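Local coordinates for Chains: A (PDB 6ZM9), which cleaves S-adenosylmethionine as a phage-encoded lyase, giving 5'-deoxy-5'-methylthioadenosine and probably homoserine lactone, with ligand sites between subunits of a trimer, at residues 34-39 against 92-97; 43-48 against 88-93; 21-26 against 63-68; 15-20 against 96-101. One frame throughout, in Å; residues are numbered along the deposited sequence. Where two conformers were deposited one is given.

Contact 1 (34-39 against 92-97)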
# COMPACT_ATOMS: atom_id res chain seq x y z
N LYS A 34 18.00 -2.67 5.67
CA LYS A 34 19.28 -3.36 5.72
C LYS A 34 19.12 -4.76 6.31
O LYS A 34 19.75 -5.71 5.83
CB LYS A 34 20.28 -2.54 6.53
CG LYS A 34 20.74 -1.23 5.88
CD LYS A 34 21.67 -0.46 6.82
CE LYS A 34 22.05 0.88 6.27
NZ LYS A 34 22.73 0.71 4.97
N ASP A 35 18.34 -4.90 7.38
CA ASP A 35 18.19 -6.21 8.01
C ASP A 35 17.47 -7.17 7.08
O ASP A 35 17.83 -8.36 7.01
CB ASP A 35 17.46 -6.07 9.35
CG ASP A 35 17.68 -7.25 10.27
OD1 ASP A 35 18.84 -7.68 10.42
OD2 ASP A 35 16.69 -7.72 10.86
N THR A 36 16.45 -6.69 6.36
CA THR A 36 15.73 -7.53 5.41
C THR A 36 16.65 -8.02 4.30
O THR A 36 16.60 -9.20 3.92
CB THR A 36 14.52 -6.78 4.84
OG1 THR A 36 13.60 -6.47 5.89
CG2 THR A 36 13.79 -7.60 3.79
N ILE A 37 17.49 -7.13 3.75
CA ILE A 37 18.43 -7.54 2.71
C ILE A 37 19.32 -8.66 3.23
O ILE A 37 19.55 -9.67 2.56
CB ILE A 37 19.28 -6.35 2.23
CG1 ILE A 37 18.43 -5.35 1.44
CG2 ILE A 37 20.48 -6.85 1.39
CD1 ILE A 37 19.14 -4.03 1.21
N ALA A 38 19.85 -8.49 4.45
CA ALA A 38 20.76 -9.47 5.02
C ALA A 38 20.08 -10.81 5.24
O ALA A 38 20.66 -11.86 4.94
CB ALA A 38 21.31 -8.92 6.34
N ILE A 39 18.85 -10.81 5.75
CA ILE A 39 18.14 -12.05 5.99
C ILE A 39 17.86 -12.77 4.67
O ILE A 39 18.05 -13.98 4.54
CB ILE A 39 16.84 -11.78 6.76
CG1 ILE A 39 17.12 -11.32 8.19
CG2 ILE A 39 15.96 -13.00 6.77
CD1 ILE A 39 15.96 -10.62 8.86
N GLN A 92 7.64 -16.40 6.07
CA GLN A 92 7.42 -16.65 7.50
C GLN A 92 8.71 -16.54 8.27
O GLN A 92 8.77 -15.93 9.35
CB GLN A 92 6.84 -18.06 7.66
CG GLN A 92 5.37 -18.18 7.32
CD GLN A 92 4.91 -19.63 7.37
OE1 GLN A 92 5.69 -20.54 7.11
NE2 GLN A 92 3.65 -19.84 7.69
N ALA A 93 9.79 -17.11 7.74
CA ALA A 93 11.07 -17.05 8.42
C ALA A 93 11.58 -15.62 8.50
O ALA A 93 12.17 -15.21 9.50
CB ALA A 93 12.09 -17.95 7.71
N LEU A 94 11.39 -14.85 7.42
CA LEU A 94 11.77 -13.45 7.44
C LEU A 94 11.01 -12.69 8.53
O LEU A 94 11.61 -11.93 9.30
CB LEU A 94 11.51 -12.84 6.06
CG LEU A 94 11.64 -11.32 5.93
CD1 LEU A 94 13.04 -10.81 6.25
CD2 LEU A 94 11.24 -10.90 4.52
N GLY A 95 9.69 -12.87 8.58
CA GLY A 95 8.91 -12.19 9.61
C GLY A 95 9.34 -12.57 11.02
O GLY A 95 9.41 -11.72 11.91
N LYS A 96 9.61 -13.87 11.25
CA LYS A 96 10.03 -14.31 12.57
C LYS A 96 11.36 -13.70 12.96
O LYS A 96 11.54 -13.27 14.10
CB LYS A 96 10.12 -15.84 12.61
CG LYS A 96 8.78 -16.51 12.69
CD LYS A 96 8.93 -17.98 13.03
CE LYS A 96 7.81 -18.42 13.99
NZ LYS A 96 8.27 -19.30 15.11
N GLU A 97 12.29 -13.59 12.01
CA GLU A 97 13.59 -13.01 12.35
C GLU A 97 13.48 -11.50 12.56
O GLU A 97 14.13 -10.94 13.45
CB GLU A 97 14.64 -13.35 11.32
CG GLU A 97 16.05 -12.96 11.79
CD GLU A 97 16.51 -13.71 13.04
OE1 GLU A 97 16.44 -14.96 13.04
OE2 GLU A 97 16.93 -13.07 14.03
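The apolar part of this helix pair centres on Ile39 and Leu94, whose CA atoms lie 6.7 Å apart. Leu94 CD1 does most of the touching from its side: it sits 3.7 Å from Ile39 CG2 and 3.9 Å from Ile39 CD1, so this one methyl lies against both branches of the isoleucine. The branch gets there because CG of Leu94 stands anti to the backbone N (chi1 171°), and CD1 is carried out over the neighbouring helix. The same methyl approaches Thr36 CG2 at 4.1 Å, the two side chains meeting at about a right angle. The hydroxyl of Thr36 is turned back along its own helix, where OG1 is hydrogen-bonded to Val32 O, which leaves CG2 as the apolar face of this residue.

Helices 29-43 and 84-101 lie side by side on one face of the antiparallel sheet, running in roughly opposed directions, with local axes 10.5 Å apart at an angle of 135°. Thr36 and Leu94 also rest on strand 66-77, through Ile74 and Ile76.

A second kind of contact joins aliphatic to charged side chains. Ile39 CD1 packs on the methylene part of Glu97, 3.8 Å from CG, while the bend of the glutamate at chi2 (63°) turns its carboxylate off the isoleucine. That carboxylate faces an acidic neighbourhood: Glu97 OE2 is 6.2 Å from Asp35 OD2, and the carboxylate of Asp101 lies close to both.

Contact 2 (43-48 against 88-93). With NA (sodium ion), chain D; MTA (5'-deoxy-5'-methylthioadenosine), chain F.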
# COMPACT_ATOMS: atom_id res chain seq x y z
N GLN A 43 18.92 -16.50 2.92
CA GLN A 43 17.97 -17.46 2.39
C GLN A 43 18.29 -17.85 0.95
O GLN A 43 17.68 -18.81 0.44
CB GLN A 43 16.57 -16.86 2.44
CG GLN A 43 16.05 -16.59 3.84
CD GLN A 43 14.66 -16.01 3.80
OE1 GLN A 43 14.30 -15.29 2.89
NE2 GLN A 43 13.86 -16.34 4.79
N GLY A 44 19.21 -17.15 0.30
CA GLY A 44 19.56 -17.42 -1.07
C GLY A 44 18.58 -16.89 -2.09
O GLY A 44 18.67 -17.27 -3.25
N ILE A 45 17.64 -15.99 -1.67
CA ILE A 45 16.54 -15.46 -2.48
C ILE A 45 16.87 -14.04 -2.92
O ILE A 45 17.65 -13.34 -2.27
CB ILE A 45 15.24 -15.53 -1.65
CG1 ILE A 45 13.97 -15.31 -2.47
CG2 ILE A 45 15.22 -14.47 -0.57
CD1 ILE A 45 12.66 -15.67 -1.73
N LEU A 46 16.31 -13.62 -4.05
CA LEU A 46 16.47 -12.23 -4.47
C LEU A 46 15.85 -11.32 -3.41
O LEU A 46 14.70 -11.54 -3.01
CB LEU A 46 15.77 -11.98 -5.80
CG LEU A 46 16.63 -12.26 -7.02
CD1 LEU A 46 15.76 -12.13 -8.24
CD2 LEU A 46 17.81 -11.32 -7.12
N PRO A 47 16.57 -10.30 -2.93
CA PRO A 47 16.03 -9.49 -1.83
C PRO A 47 15.04 -8.42 -2.26
O PRO A 47 14.42 -7.79 -1.37
CB PRO A 47 17.27 -8.84 -1.22
CG PRO A 47 18.29 -8.86 -2.25
CD PRO A 47 17.99 -10.00 -3.19
N ASP A 48 14.87 -8.23 -3.56
CA ASP A 48 14.10 -7.13 -4.13
C ASP A 48 12.74 -6.99 -3.44
O ASP A 48 12.01 -7.97 -3.24
CB ASP A 48 13.90 -7.39 -5.63
CG ASP A 48 15.22 -7.51 -6.41
OD1 ASP A 48 16.26 -7.89 -5.82
OD2 ASP A 48 15.19 -7.21 -7.63
N THR A 88 6.06 -19.18 0.98
CA THR A 88 5.43 -18.99 2.28
C THR A 88 6.44 -19.22 3.40
O THR A 88 6.51 -18.45 4.36
CB THR A 88 4.23 -19.93 2.42
OG1 THR A 88 3.23 -19.59 1.45
CG2 THR A 88 3.64 -19.84 3.82
N GLY A 89 7.23 -20.28 3.29
CA GLY A 89 8.19 -20.57 4.34
C GLY A 89 9.26 -19.49 4.47
O GLY A 89 9.65 -19.13 5.58
N LYS A 90 9.74 -18.97 3.34
CA LYS A 90 10.77 -17.94 3.39
C LYS A 90 10.21 -16.64 3.95
O LYS A 90 10.90 -15.94 4.70
CB LYS A 90 11.40 -17.75 2.02
CG LYS A 90 12.36 -18.91 1.65
CD LYS A 90 12.95 -18.71 0.28
CE LYS A 90 14.15 -19.62 0.04
NZ LYS A 90 13.90 -21.00 0.53
N VAL A 91 8.97 -16.29 3.61
CA VAL A 91 8.38 -15.08 4.16
C VAL A 91 8.12 -15.23 5.66
O VAL A 91 8.34 -14.30 6.44
CB VAL A 91 7.12 -14.67 3.38
CG1 VAL A 91 6.39 -13.57 4.12
CG2 VAL A 91 7.52 -14.23 1.98
N GLN A 92 7.64 -16.40 6.07
CA GLN A 92 7.42 -16.65 7.50
C GLN A 92 8.71 -16.54 8.27
O GLN A 92 8.77 -15.93 9.35
CB GLN A 92 6.84 -18.06 7.66
CG GLN A 92 5.37 -18.18 7.32
CD GLN A 92 4.91 -19.63 7.37
OE1 GLN A 92 5.69 -20.54 7.11
NE2 GLN A 92 3.65 -19.84 7.69
N ALA A 93 9.79 -17.11 7.74
CA ALA A 93 11.07 -17.05 8.42
C ALA A 93 11.58 -15.62 8.50
O ALA A 93 12.17 -15.21 9.50
CB ALA A 93 12.09 -17.95 7.71
NA NA D . 12.86 -6.78 -8.92
CS MTA F . 11.46 -2.25 -10.57
S5' MTA F . 12.69 -1.37 -9.66
C5' MTA F . 11.71 0.00 -9.01
C4' MTA F . 11.10 -0.22 -7.64
O4' MTA F . 10.23 -1.37 -7.70
C2' MTA F . 11.12 -1.18 -5.48
O2' MTA F . 10.45 -0.15 -4.77
C3' MTA F . 12.06 -0.52 -6.49
O3' MTA F . 12.70 0.64 -5.98
C1' MTA F . 10.15 -1.94 -6.40
N9 MTA F . 10.44 -3.36 -6.50
C8 MTA F . 11.33 -4.00 -7.32
N7 MTA F . 11.30 -5.31 -7.24
C5 MTA F . 10.31 -5.55 -6.30
C6 MTA F . 9.72 -6.74 -5.82
N6 MTA F . 10.06 -7.97 -6.24
N1 MTA F . 8.72 -6.62 -4.91
C2 MTA F . 8.34 -5.40 -4.53
N3 MTA F . 8.80 -4.22 -4.93
C4 MTA F . 9.79 -4.36 -5.82
O HOH W 1 13.12 -7.63 -11.52
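Gln43, in the last turn of helix 29-43, comes with its CA to 7.3 Å from that of Lys90 on helix 84-101, and directly after it Gly44 takes positive phi (78°) and leads the chain out of the helix. This is a Schellman motif, with two bonds back into the last turn, and it starts the loop that leads to strand 49-59. Gln43 reaches across to the other helix with its amide: NE2 donates to Lys90 O at 3.0 Å in a fairly straight bond (161°), which lies close to the plane of the amide. The chain of Gln43 is extended beyond CG and runs past that of Lys90 in the opposite direction, with OE1 beside Lys90 CB. NE2 also touches the methyl of Ala93, three residues further on.

Beyond the glycine, Ile45 brings CD1 to 3.7 Å from CD of Lys90, methyl against methylene, and it packs on Glu80 and Leu82 as well. Lys90 thus lends its aliphatic stem to this outer, solvent-facing joint, while its bend at chi4 (43°) turns NZ to a salt bridge with Asp86 on its own helix.

The loop then enters the nucleoside site shared with the third subunit, whose Thr59 OG1 is hydrogen-bonded to Asp48 OD1. The other oxygen, Asp48 OD2, binds the sodium ion at 2.7 Å, and the ion, also held by a water, bridges it to N7 of the methylthioadenosine at 2.7 Å.

Contact 3 (21-26 against 63-68). With PRO (proline), chain E.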
# COMPACT_ATOMS: atom_id res chain seq x y z
N VAL A 21 10.04 0.19 20.69
CA VAL A 21 10.11 -0.89 21.67
C VAL A 21 9.26 -0.41 22.84
O VAL A 21 9.62 0.55 23.53
CB VAL A 21 11.55 -1.21 22.08
CG1 VAL A 21 11.53 -2.29 23.13
CG2 VAL A 21 12.37 -1.64 20.85
N GLY A 22 8.07 -1.00 22.99
CA GLY A 22 7.12 -0.45 23.94
C GLY A 22 6.76 0.97 23.57
O GLY A 22 6.40 1.26 22.42
N ASP A 23 6.86 1.90 24.52
CA ASP A 23 6.52 3.29 24.24
C ASP A 23 7.71 4.11 23.73
O ASP A 23 7.56 5.32 23.56
CB ASP A 23 5.87 3.96 25.45
CG ASP A 23 6.78 4.03 26.66
OD1 ASP A 23 8.01 3.88 26.50
OD2 ASP A 23 6.26 4.22 27.78
N LYS A 24 8.86 3.48 23.44
CA LYS A 24 10.09 4.20 23.08
C LYS A 24 10.42 4.10 21.60
O LYS A 24 10.77 3.00 21.12
CB LYS A 24 11.26 3.66 23.90
CG LYS A 24 12.59 4.36 23.65
CD LYS A 24 13.67 3.84 24.60
CE LYS A 24 15.01 4.53 24.39
NZ LYS A 24 15.80 3.92 23.29
N PRO A 25 10.40 5.20 20.86
CA PRO A 25 10.90 5.16 19.48
C PRO A 25 12.36 4.73 19.47
O PRO A 25 13.20 5.28 20.18
CB PRO A 25 10.71 6.61 19.00
CG PRO A 25 9.65 7.17 19.89
CD PRO A 25 9.89 6.53 21.23
N THR A 26 12.66 3.71 18.65
CA THR A 26 13.97 3.07 18.70
C THR A 26 14.65 2.91 17.35
O THR A 26 15.84 3.19 17.21
CB THR A 26 13.86 1.71 19.42
OG1 THR A 26 13.34 1.90 20.75
CG2 THR A 26 15.19 1.01 19.53
N SER A 63 -0.72 -5.45 28.49
CA SER A 63 -1.13 -4.32 29.30
C SER A 63 -2.35 -3.58 28.76
O SER A 63 -2.98 -2.83 29.50
CB SER A 63 0.00 -3.29 29.35
OG SER A 63 0.17 -2.72 28.06
N GLY A 64 -2.65 -3.74 27.47
CA GLY A 64 -3.72 -2.99 26.85
C GLY A 64 -3.35 -1.57 26.49
O GLY A 64 -4.21 -0.81 26.05
N GLN A 65 -2.09 -1.19 26.68
CA GLN A 65 -1.66 0.15 26.33
C GLN A 65 -1.68 0.36 24.82
O GLN A 65 -1.21 -0.49 24.05
CB GLN A 65 -0.24 0.35 26.87
CG GLN A 65 0.36 1.74 26.65
CD GLN A 65 1.82 1.85 27.11
OE1 GLN A 65 2.28 1.05 27.93
NE2 GLN A 65 2.53 2.85 26.60
N LEU A 66 -2.18 1.51 24.38
CA LEU A 66 -2.21 1.85 22.97
C LEU A 66 -0.93 2.60 22.62
O LEU A 66 -0.63 3.64 23.21
CB LEU A 66 -3.42 2.74 22.69
CG LEU A 66 -3.74 2.95 21.21
CD1 LEU A 66 -4.14 1.63 20.60
CD2 LEU A 66 -4.84 3.97 21.05
N VAL A 67 -0.19 2.09 21.64
CA VAL A 67 1.04 2.71 21.17
C VAL A 67 0.82 3.28 19.77
O VAL A 67 0.24 2.62 18.91
CB VAL A 67 2.16 1.65 21.14
CG1 VAL A 67 3.45 2.23 20.57
CG2 VAL A 67 2.39 1.08 22.52
N THR A 68 1.32 4.50 19.56
CA THR A 68 1.44 5.11 18.24
C THR A 68 2.94 5.22 17.93
O THR A 68 3.70 5.79 18.72
CB THR A 68 0.76 6.48 18.20
OG1 THR A 68 -0.62 6.36 18.58
CG2 THR A 68 0.78 7.06 16.80
N PRO E . 6.08 -1.96 18.24
CA PRO E . 5.90 -1.94 19.69
C PRO E . 6.50 -3.15 20.39
O PRO E . 6.89 -3.07 21.56
CB PRO E . 4.38 -1.97 19.84
CG PRO E . 3.91 -2.60 18.51
CD PRO E . 5.05 -2.79 17.60
OXT PRO E . 6.56 -4.23 19.81
O HOH W 2 5.44 6.25 21.42
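Gly22 O presses against the two methyls of Val67, 3.6 Å from CG1 and 4.0 Å from CG2, and this is the tight side of the contact. The valine is buried, its CB bond aimed at the turn, and it forms an apolar floor beneath the carbonyl; the polar need of Gly22 O is met by Asn20 ND2. Val67 also packs on the Asn20 side chain.

The outer side is looser. Asp23 and Gln65, both exposed, meet through Asp23 CB and Gln65 NE2 at 3.7 Å, with carboxylate and amide planes 62° apart. Gln65 CG stands anti to the backbone N (chi1 -177°), sending the extended chain toward the turn, yet Gln65 NE2 remains 4.1 Å from Asp23 OD2. Further along, a water spans the gap, donating to Asp23 O and to Thr68 O, each at 3.2 Å.

Val21 to Lys24 form a type II' turn, with Gly22 in its positive-phi position and Val21 and Lys24 joined by backbone bonds in both directions. It closes the beta hairpin of strands 11-21 and 24-25, and Gly22 N at its apex donates to O of the bound proline at 2.8 Å, which makes the turn one wall of the proline pocket.

Contact 4 (15-20 against 96-101). With PRO (proline), chain E; PO4 (phosphate ion), chain B.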
# COMPACT_ATOMS: atom_id res chain seq x y z
N ILE A 15 4.51 -7.41 5.06
CA ILE A 15 4.95 -7.59 6.44
C ILE A 15 4.92 -6.23 7.13
O ILE A 15 5.43 -5.25 6.59
CB ILE A 15 6.38 -8.18 6.49
CG1 ILE A 15 6.47 -9.48 5.69
CG2 ILE A 15 6.82 -8.40 7.94
CD1 ILE A 15 7.87 -10.04 5.62
N PHE A 16 4.33 -6.18 8.33
CA PHE A 16 4.25 -4.96 9.11
C PHE A 16 5.15 -5.08 10.33
O PHE A 16 4.95 -5.98 11.16
CB PHE A 16 2.82 -4.70 9.53
CG PHE A 16 1.88 -4.46 8.38
CD1 PHE A 16 1.27 -5.51 7.71
CD2 PHE A 16 1.62 -3.18 7.97
CE1 PHE A 16 0.39 -5.27 6.66
CE2 PHE A 16 0.72 -2.92 6.92
CZ PHE A 16 0.10 -3.95 6.27
N VAL A 17 6.12 -4.15 10.44
CA VAL A 17 7.12 -4.16 11.51
C VAL A 17 7.13 -2.78 12.16
O VAL A 17 7.41 -1.78 11.49
CB VAL A 17 8.54 -4.45 10.98
CG1 VAL A 17 9.50 -4.63 12.16
CG2 VAL A 17 8.59 -5.66 10.07
N GLY A 18 6.89 -2.73 13.47
CA GLY A 18 6.99 -1.49 14.20
C GLY A 18 8.42 -1.12 14.59
O GLY A 18 9.33 -1.95 14.60
N LEU A 19 8.60 0.16 14.92
CA LEU A 19 9.91 0.73 15.20
C LEU A 19 10.04 1.24 16.62
O LEU A 19 11.12 1.71 17.01
CB LEU A 19 10.24 1.84 14.19
CG LEU A 19 10.24 1.37 12.73
CD1 LEU A 19 10.42 2.55 11.82
CD2 LEU A 19 11.30 0.33 12.46
N ASN A 20 8.98 1.16 17.41
CA ASN A 20 9.06 1.40 18.84
C ASN A 20 9.40 0.08 19.54
O ASN A 20 9.02 -1.00 19.07
CB ASN A 20 7.70 1.79 19.41
CG ASN A 20 7.49 3.29 19.53
OD1 ASN A 20 8.01 4.08 18.73
ND2 ASN A 20 6.68 3.69 20.50
N LYS A 96 9.61 -13.87 11.25
CA LYS A 96 10.03 -14.31 12.57
C LYS A 96 11.36 -13.70 12.96
O LYS A 96 11.54 -13.27 14.10
CB LYS A 96 10.12 -15.84 12.61
CG LYS A 96 8.78 -16.51 12.69
CD LYS A 96 8.93 -17.98 13.03
CE LYS A 96 7.81 -18.42 13.99
NZ LYS A 96 8.27 -19.30 15.11
N GLU A 97 12.29 -13.59 12.01
CA GLU A 97 13.59 -13.01 12.35
C GLU A 97 13.48 -11.50 12.56
O GLU A 97 14.13 -10.94 13.45
CB GLU A 97 14.64 -13.35 11.32
CG GLU A 97 16.05 -12.96 11.79
CD GLU A 97 16.51 -13.71 13.04
OE1 GLU A 97 16.44 -14.96 13.04
OE2 GLU A 97 16.93 -13.07 14.03
N LEU A 98 12.66 -10.81 11.74
CA LEU A 98 12.45 -9.38 11.97
C LEU A 98 11.86 -9.11 13.35
O LEU A 98 12.24 -8.14 14.01
CB LEU A 98 11.53 -8.80 10.88
CG LEU A 98 12.18 -8.67 9.50
CD1 LEU A 98 11.10 -8.40 8.46
CD2 LEU A 98 13.27 -7.61 9.46
N ARG A 99 10.93 -9.97 13.80
CA ARG A 99 10.36 -9.76 15.13
C ARG A 99 11.45 -9.80 16.19
O ARG A 99 11.48 -8.95 17.09
CB ARG A 99 9.30 -10.82 15.44
CG ARG A 99 8.54 -10.49 16.75
CD ARG A 99 8.25 -11.67 17.65
NE ARG A 99 9.44 -12.44 18.01
CZ ARG A 99 10.33 -12.10 18.94
NH1 ARG A 99 10.22 -10.98 19.64
NH2 ARG A 99 11.37 -12.90 19.15
N GLU A 100 12.33 -10.80 16.13
CA GLU A 100 13.43 -10.89 17.08
C GLU A 100 14.37 -9.69 16.95
O GLU A 100 14.77 -9.07 17.95
CB GLU A 100 14.22 -12.17 16.84
CG GLU A 100 15.52 -12.21 17.65
CD GLU A 100 16.35 -13.46 17.47
OE1 GLU A 100 15.79 -14.54 17.21
OE2 GLU A 100 17.60 -13.39 17.59
N ASP A 101 14.77 -9.38 15.72
CA ASP A 101 15.83 -8.40 15.51
C ASP A 101 15.41 -7.02 15.99
O ASP A 101 16.25 -6.21 16.40
CB ASP A 101 16.22 -8.33 14.04
CG ASP A 101 16.83 -9.63 13.53
OD1 ASP A 101 16.97 -10.60 14.31
OD2 ASP A 101 17.15 -9.67 12.33
N PRO E . 6.08 -1.96 18.24
CA PRO E . 5.90 -1.94 19.69
C PRO E . 6.50 -3.15 20.39
O PRO E . 6.89 -3.07 21.56
CB PRO E . 4.38 -1.97 19.84
CG PRO E . 3.91 -2.60 18.51
CD PRO E . 5.05 -2.79 17.60
OXT PRO E . 6.56 -4.23 19.81
P PO4 B . 13.64 -10.89 21.36
O1 PO4 B . 12.24 -10.56 21.83
O2 PO4 B . 14.44 -11.16 22.63
O3 PO4 B . 13.59 -12.12 20.49
O4 PO4 B . 14.22 -9.72 20.58
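Asn20 O, near the end of the strand whose Ile15 and Val17 rest against Leu98, accepts two bonds: one from N of the bound proline at 3.2 Å and one from Gln104 NE2. The backbone N of the same residue donates to Glu69 OE1, which also binds the proline. Asn20 is therefore held through both its N and its O, and its carbonyl is positioned for the ligand.

Between strand and helix the contact is purely apolar and buried. Leu98 CD1 lies 4.3 Å from Ile15 CG2 and, in one of the two conformers of Val17, 4.0 Å from Val17 CG2, touching two residues that follow each other on the same side of the strand. Its CG stands beside the backbone N (chi1 -72°), which directs the isobutyl group down onto the sheet; there it also meets Ile74 of the adjoining strand.

Arg99 turns off to the helix flank. Arg99 NH1 donates to phosphate O1 at 3.0 Å and Arg99 NH2 to O3 at 2.7 Å, with the phosphorus in the guanidinium plane, a side-by-side grip on an ion probably taken from the crystallisation liquor. NH1 is also bonded to Gln104 O.

Along strand 11-21 the residues alternate: Ile15 and Val17 face helix 84-101, while Phe16 and Gly18 touch the methylthioadenosine, an arrangement typical of a sheet that is covered by helices on one face and bears a ligand site on the other.

Overall arrangement
Contacts 1, 2 and 4 share helix 84-101, which meets in turn the loop after helix 29-43 (contact 2), helix 29-43 itself (contact 1) and strand 11-21 (contact 4). Contact 1 lies between the others, its centre about 8 Å from that of contact 2 and about 9 Å from that of contact 4. Contact 3 stands apart at the hairpin end of the sheet, its centre about 29 Å from that of contact 2, but it joins contact 4 through Asn20 and the shared proline. Along the chain, contacts 2 and 3 are both nested within the loop closed by contact 4. The helices pack on one sheet face, while the loop of contact 2 and the strand end of contacts 3 and 4 reach bound ligands.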